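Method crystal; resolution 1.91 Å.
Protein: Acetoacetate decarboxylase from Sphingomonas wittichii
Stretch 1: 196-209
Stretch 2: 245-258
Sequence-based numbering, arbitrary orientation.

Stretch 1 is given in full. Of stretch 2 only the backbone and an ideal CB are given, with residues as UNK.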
# COMPACT_ATOMS: atom_id res chain seq x y z
N VAL A 196 16.24 14.30 -23.63
CA VAL A 196 15.09 14.45 -24.51
C VAL A 196 14.18 15.51 -23.92
O VAL A 196 13.93 15.50 -22.71
CB VAL A 196 14.29 13.14 -24.67
CG1 VAL A 196 13.00 13.37 -25.57
CG2 VAL A 196 15.15 12.01 -25.22
N SER A 197 13.67 16.39 -24.79
CA SER A 197 12.64 17.36 -24.39
C SER A 197 11.82 17.74 -25.63
O SER A 197 12.28 18.50 -26.48
CB SER A 197 13.26 18.59 -23.74
OG SER A 197 12.22 19.47 -23.34
N GLU A 198 10.60 17.24 -25.71
CA GLU A 198 9.80 17.51 -26.90
C GLU A 198 8.30 17.51 -26.58
O GLU A 198 7.81 16.74 -25.75
CB GLU A 198 10.08 16.49 -28.03
CG GLU A 198 9.90 15.03 -27.59
CD GLU A 198 10.59 14.03 -28.50
OE1 GLU A 198 11.44 14.42 -29.33
OE2 GLU A 198 10.32 12.83 -28.35
N LEU A 199 7.61 18.41 -27.25
CA LEU A 199 6.16 18.49 -27.18
C LEU A 199 5.58 17.41 -28.07
O LEU A 199 6.02 17.23 -29.21
CB LEU A 199 5.71 19.90 -27.61
CG LEU A 199 4.29 20.39 -27.41
CD1 LEU A 199 4.03 20.59 -25.94
CD2 LEU A 199 4.14 21.74 -28.15
N VAL A 200 4.56 16.72 -27.55
CA VAL A 200 3.92 15.63 -28.27
C VAL A 200 2.41 15.85 -28.22
O VAL A 200 1.89 16.59 -27.39
CB VAL A 200 4.28 14.25 -27.68
CG1 VAL A 200 5.77 14.00 -27.76
CG2 VAL A 200 3.85 14.17 -26.21
N GLU A 201 1.70 15.16 -29.10
CA GLU A 201 0.23 15.23 -29.20
C GLU A 201 -0.34 13.83 -29.24
O GLU A 201 0.20 12.98 -29.95
CB GLU A 201 -0.20 15.98 -30.46
CG GLU A 201 -1.67 16.22 -30.56
CD GLU A 201 -2.04 16.85 -31.88
OE1 GLU A 201 -1.16 17.06 -32.72
OE2 GLU A 201 -3.24 17.06 -32.11
N VAL A 202 -1.29 13.52 -28.35
CA VAL A 202 -1.98 12.24 -28.40
C VAL A 202 -3.40 12.47 -28.93
O VAL A 202 -4.11 13.36 -28.45
CB VAL A 202 -1.98 11.52 -27.05
CG1 VAL A 202 -2.51 12.39 -26.03
CG2 VAL A 202 -2.79 10.27 -27.12
N ASN A 203 -3.82 11.68 -29.90
CA ASN A 203 -5.22 11.70 -30.33
C ASN A 203 -5.84 10.33 -30.14
O ASN A 203 -5.18 9.30 -30.34
CB ASN A 203 -5.39 12.14 -31.78
CG ASN A 203 -5.11 13.60 -31.96
OD1 ASN A 203 -5.97 14.45 -31.64
ND2 ASN A 203 -3.90 13.92 -32.41
N ARG A 204 -7.09 10.32 -29.72
CA ARG A 204 -7.80 9.06 -29.54
C ARG A 204 -8.20 8.54 -30.91
O ARG A 204 -8.84 9.26 -31.69
CB ARG A 204 -9.00 9.34 -28.65
CG ARG A 204 -8.52 9.77 -27.25
CD ARG A 204 -9.60 10.01 -26.22
NE ARG A 204 -10.28 11.29 -26.44
CZ ARG A 204 -9.89 12.42 -25.88
NH1 ARG A 204 -8.85 12.45 -25.06
NH2 ARG A 204 -10.55 13.54 -26.12
N SER A 205 -7.94 7.27 -31.14
CA SER A 205 -8.34 6.61 -32.37
C SER A 205 -9.66 5.89 -32.18
O SER A 205 -10.29 5.47 -33.16
CB SER A 205 -7.24 5.62 -32.80
OG SER A 205 -7.19 4.52 -31.88
N ASP A 206 -10.11 5.80 -30.94
CA ASP A 206 -11.42 5.31 -30.60
C ASP A 206 -11.76 6.06 -29.33
O ASP A 206 -10.88 6.27 -28.47
CB ASP A 206 -11.35 3.77 -30.47
CG ASP A 206 -12.71 3.09 -30.60
OD1 ASP A 206 -13.68 3.54 -29.98
OD2 ASP A 206 -12.78 2.07 -31.32
N LEU A 207 -12.98 6.52 -29.23
CA LEU A 207 -13.43 7.33 -28.11
C LEU A 207 -14.90 7.07 -27.85
O LEU A 207 -15.70 7.09 -28.80
CB LEU A 207 -13.23 8.82 -28.43
CG LEU A 207 -13.95 9.84 -27.55
CD1 LEU A 207 -13.57 9.68 -26.11
CD2 LEU A 207 -13.60 11.24 -28.04
N ARG A 208 -15.24 6.78 -26.60
CA ARG A 208 -16.63 6.65 -26.19
C ARG A 208 -16.87 7.31 -24.83
O ARG A 208 -16.07 7.12 -23.91
CB ARG A 208 -17.09 5.19 -26.13
CG ARG A 208 -18.53 5.05 -25.70
CD ARG A 208 -19.00 3.62 -25.63
NE ARG A 208 -20.34 3.58 -25.07
CZ ARG A 208 -20.92 2.50 -24.58
NH1 ARG A 208 -20.27 1.35 -24.59
NH2 ARG A 208 -22.15 2.59 -24.06
N VAL A 209 -17.92 8.08 -24.71
CA VAL A 209 -18.37 8.62 -23.43
C VAL A 209 -19.85 8.29 -23.31
O VAL A 209 -20.61 8.39 -24.29
CB VAL A 209 -18.11 10.12 -23.26
CG1 VAL A 209 -16.60 10.37 -23.21
CG2 VAL A 209 -18.75 10.93 -24.42
N UNK A 245 -16.13 6.06 -19.81
CA UNK A 245 -15.26 6.45 -20.89
C UNK A 245 -14.47 5.27 -21.39
O UNK A 245 -13.91 4.50 -20.62
CB UNK A 245 -14.32 7.57 -20.45
N UNK A 246 -14.32 5.23 -22.71
CA UNK A 246 -13.49 4.22 -23.34
C UNK A 246 -12.67 4.89 -24.42
O UNK A 246 -13.15 5.81 -25.10
CB UNK A 246 -14.33 3.08 -23.91
N UNK A 247 -11.46 4.37 -24.63
CA UNK A 247 -10.62 4.96 -25.66
C UNK A 247 -9.52 3.99 -26.05
O UNK A 247 -9.22 3.03 -25.34
CB UNK A 247 -10.02 6.29 -25.18
N UNK A 248 -8.93 4.27 -27.21
CA UNK A 248 -7.74 3.60 -27.70
C UNK A 248 -6.79 4.72 -28.02
O UNK A 248 -7.17 5.68 -28.70
CB UNK A 248 -8.01 2.70 -28.91
N UNK A 249 -5.54 4.53 -27.65
CA UNK A 249 -4.45 5.45 -27.90
C UNK A 249 -3.23 4.63 -28.26
O UNK A 249 -3.04 3.54 -27.72
CB UNK A 249 -4.18 6.35 -26.69
N UNK A 250 -2.42 5.15 -29.17
CA UNK A 250 -1.11 4.57 -29.42
C UNK A 250 -0.03 5.48 -28.84
O UNK A 250 -0.23 6.11 -27.79
CB UNK A 250 -0.89 4.35 -30.92
N UNK A 251 1.13 5.58 -29.47
CA UNK A 251 2.11 6.55 -29.05
C UNK A 251 1.75 7.97 -29.48
O UNK A 251 1.14 8.21 -30.52
CB UNK A 251 3.48 6.17 -29.61
N UNK A 252 2.15 8.91 -28.64
CA UNK A 252 1.98 10.33 -28.95
C UNK A 252 2.94 10.76 -30.06
O UNK A 252 4.11 10.38 -30.09
CB UNK A 252 2.20 11.18 -27.70
N UNK A 253 2.42 11.58 -30.99
CA UNK A 253 3.22 12.10 -32.10
C UNK A 253 4.02 13.30 -31.64
O UNK A 253 3.51 14.22 -30.98
CB UNK A 253 2.33 12.48 -33.29
N UNK A 254 5.27 13.34 -32.05
CA UNK A 254 6.12 14.48 -31.74
C UNK A 254 5.70 15.68 -32.58
O UNK A 254 5.55 15.58 -33.80
CB UNK A 254 7.59 14.14 -31.98
N UNK A 255 5.56 16.84 -31.93
CA UNK A 255 5.27 18.11 -32.58
C UNK A 255 6.52 18.94 -32.83
O UNK A 255 6.72 19.43 -33.94
CB UNK A 255 4.28 18.91 -31.73
N UNK A 256 7.36 19.13 -31.81
CA UNK A 256 8.54 19.96 -31.95
C UNK A 256 9.40 19.77 -30.71
O UNK A 256 8.91 19.34 -29.66
CB UNK A 256 8.17 21.43 -32.15
N UNK A 257 10.69 20.10 -30.82
CA UNK A 257 11.55 20.13 -29.64
C UNK A 257 11.26 21.35 -28.76
O UNK A 257 10.73 22.37 -29.22
CB UNK A 257 13.02 20.13 -30.06
N UNK A 258 11.64 21.22 -27.49
CA UNK A 258 11.55 22.31 -26.51
C UNK A 258 12.93 22.75 -26.02
O UNK A 258 13.91 21.99 -26.11
CB UNK A 258 10.69 21.88 -25.32

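The two stretches pair antiparallel in two segments. Position 245 lies across from Val 209, its ideal CB 4.5 Å from Val 209 CG1, and Leu 207 projects from the same face. A long apolar or aromatic side chain would suit it. It is Tyr 245, chi1 t, whose ring edge meets Leu 207 (Tyr 245 CE1 to Leu 207 CD1, 3.4 Å) and whose OH reaches Arg 204 CD at 3.2 Å.

At 246 the backbone pairs with Arg 208, through the N of position 246 to Arg 208 O (2.8 Å) and Arg 208 N to the O of position 246 (2.7 Å). An ideal CB would stand 4.1 Å from Arg 208 CB, and the extended phi/psi of -137/147 would admit most residues; the residue is Gly 246.

The ideal CB of position 247 is already in contact with Asp 206 O (3.4 Å) and Arg 204 CD (3.9 Å), so an apolar or aromatic side chain would suit if it turns away from them. Phe 247 does so, with chi1 p.

Position 248 shares a face with Asp 206, whose carboxylate invites a base, although a polar side chain could also serve beside Ser 205 OG. Arg 248 makes a salt bridge from NH1 to Asp 206 OD2 (2.9 Å), weak as a hydrogen bond because the angle is bent.

At 249, CA-to-CB points sideways, the ideal CB of position 249 lying 4.2 Å from Val 202 CG2; a branched aliphatic would fit. Ile 249 packs CG2 tightly against Val 202 CG2 at 3.2 Å.

Positions 250 and 251 face nothing in stretch 1, and the -107/-145 angles at 250 favor glycine; they are Gly 250 and Gly 251.

Position 252 points toward stretch 1, its ideal CB 3.5 Å from Glu 201 O and 3.7 Å from Val 200 CB, so a small side chain is readily placed. Ala 252 fills it.

At 253, backbone N and O both bond to Glu 201, and the side chain may be polar or beta-branched: Thr 253.

Position 254 has Glu 198 CD 4.6 Å from its ideal CB, suiting Lys, Arg or a polar amide. Arg 254 NH1 forms a salt bridge with Glu 198 OE1 (2.8 Å).

At the bulge, the N atoms of 255 and 256 both bond to Leu 199 O, the second weakly. The apolar neighbor favors an aliphatic at 255, and Leu 255 CD1 meets Leu 199 CG at 3.9 Å. Position 256 is less constrained, and 257 tolerates small polar groups; they are Glu 256 and Ser 257, whose OG accepts from Arg 254. Position 258 points toward Ser 197 and Leu 199, and either a polar or an aliphatic group could follow. Leu 258 CD2 lies 4.2 Å from Leu 199 CB.

Stretch 2 245-258: YGFRIGGATRLESL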
# COMPACT_ATOMS: atom_id res chain seq x y z
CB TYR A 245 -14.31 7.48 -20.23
CG TYR A 245 -13.21 8.11 -21.01
CD1 TYR A 245 -13.31 8.33 -22.34
CD2 TYR A 245 -12.01 8.42 -20.37
CE1 TYR A 245 -12.30 8.91 -23.04
CE2 TYR A 245 -10.97 8.99 -21.06
CZ TYR A 245 -11.11 9.23 -22.39
OH TYR A 245 -10.06 9.79 -23.11
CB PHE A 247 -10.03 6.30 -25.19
CG PHE A 247 -9.20 6.21 -23.90
CD1 PHE A 247 -9.78 6.32 -22.65
CD2 PHE A 247 -7.85 6.04 -23.99
CE1 PHE A 247 -9.00 6.24 -21.49
CE2 PHE A 247 -7.05 5.96 -22.80
CZ PHE A 247 -7.66 6.06 -21.58
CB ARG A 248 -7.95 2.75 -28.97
CG ARG A 248 -8.59 1.36 -28.85
CD ARG A 248 -8.69 0.73 -30.28
NE ARG A 248 -9.05 -0.70 -30.35
CZ ARG A 248 -10.25 -1.20 -30.69
NH1 ARG A 248 -11.29 -0.42 -31.01
NH2 ARG A 248 -10.40 -2.52 -30.71
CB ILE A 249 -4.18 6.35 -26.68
CG1 ILE A 249 -5.33 7.33 -26.49
CG2 ILE A 249 -2.89 7.06 -26.83
CD1 ILE A 249 -5.23 8.17 -25.21
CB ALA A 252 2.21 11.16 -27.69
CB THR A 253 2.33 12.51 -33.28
OG1 THR A 253 1.57 11.38 -33.71
CG2 THR A 253 3.16 13.01 -34.47
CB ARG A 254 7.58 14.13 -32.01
CG ARG A 254 8.52 15.31 -31.94
CD ARG A 254 9.93 14.89 -32.33
NE ARG A 254 10.64 16.01 -32.95
CZ ARG A 254 11.45 16.83 -32.30
NH1 ARG A 254 11.69 16.65 -31.01
NH2 ARG A 254 12.02 17.83 -32.96
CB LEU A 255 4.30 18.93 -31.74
CG LEU A 255 2.91 18.35 -31.53
CD1 LEU A 255 2.17 19.16 -30.46
CD2 LEU A 255 2.15 18.37 -32.85
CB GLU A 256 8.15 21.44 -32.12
CG GLU A 256 7.41 22.03 -30.94
CD GLU A 256 6.32 23.01 -31.34
OE1 GLU A 256 5.83 22.93 -32.49
OE2 GLU A 256 5.95 23.85 -30.50
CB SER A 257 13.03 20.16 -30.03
OG SER A 257 13.40 18.93 -30.61
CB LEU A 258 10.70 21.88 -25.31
CG LEU A 258 9.25 21.55 -25.64
CD1 LEU A 258 8.42 21.52 -24.40
CD2 LEU A 258 8.72 22.58 -26.62
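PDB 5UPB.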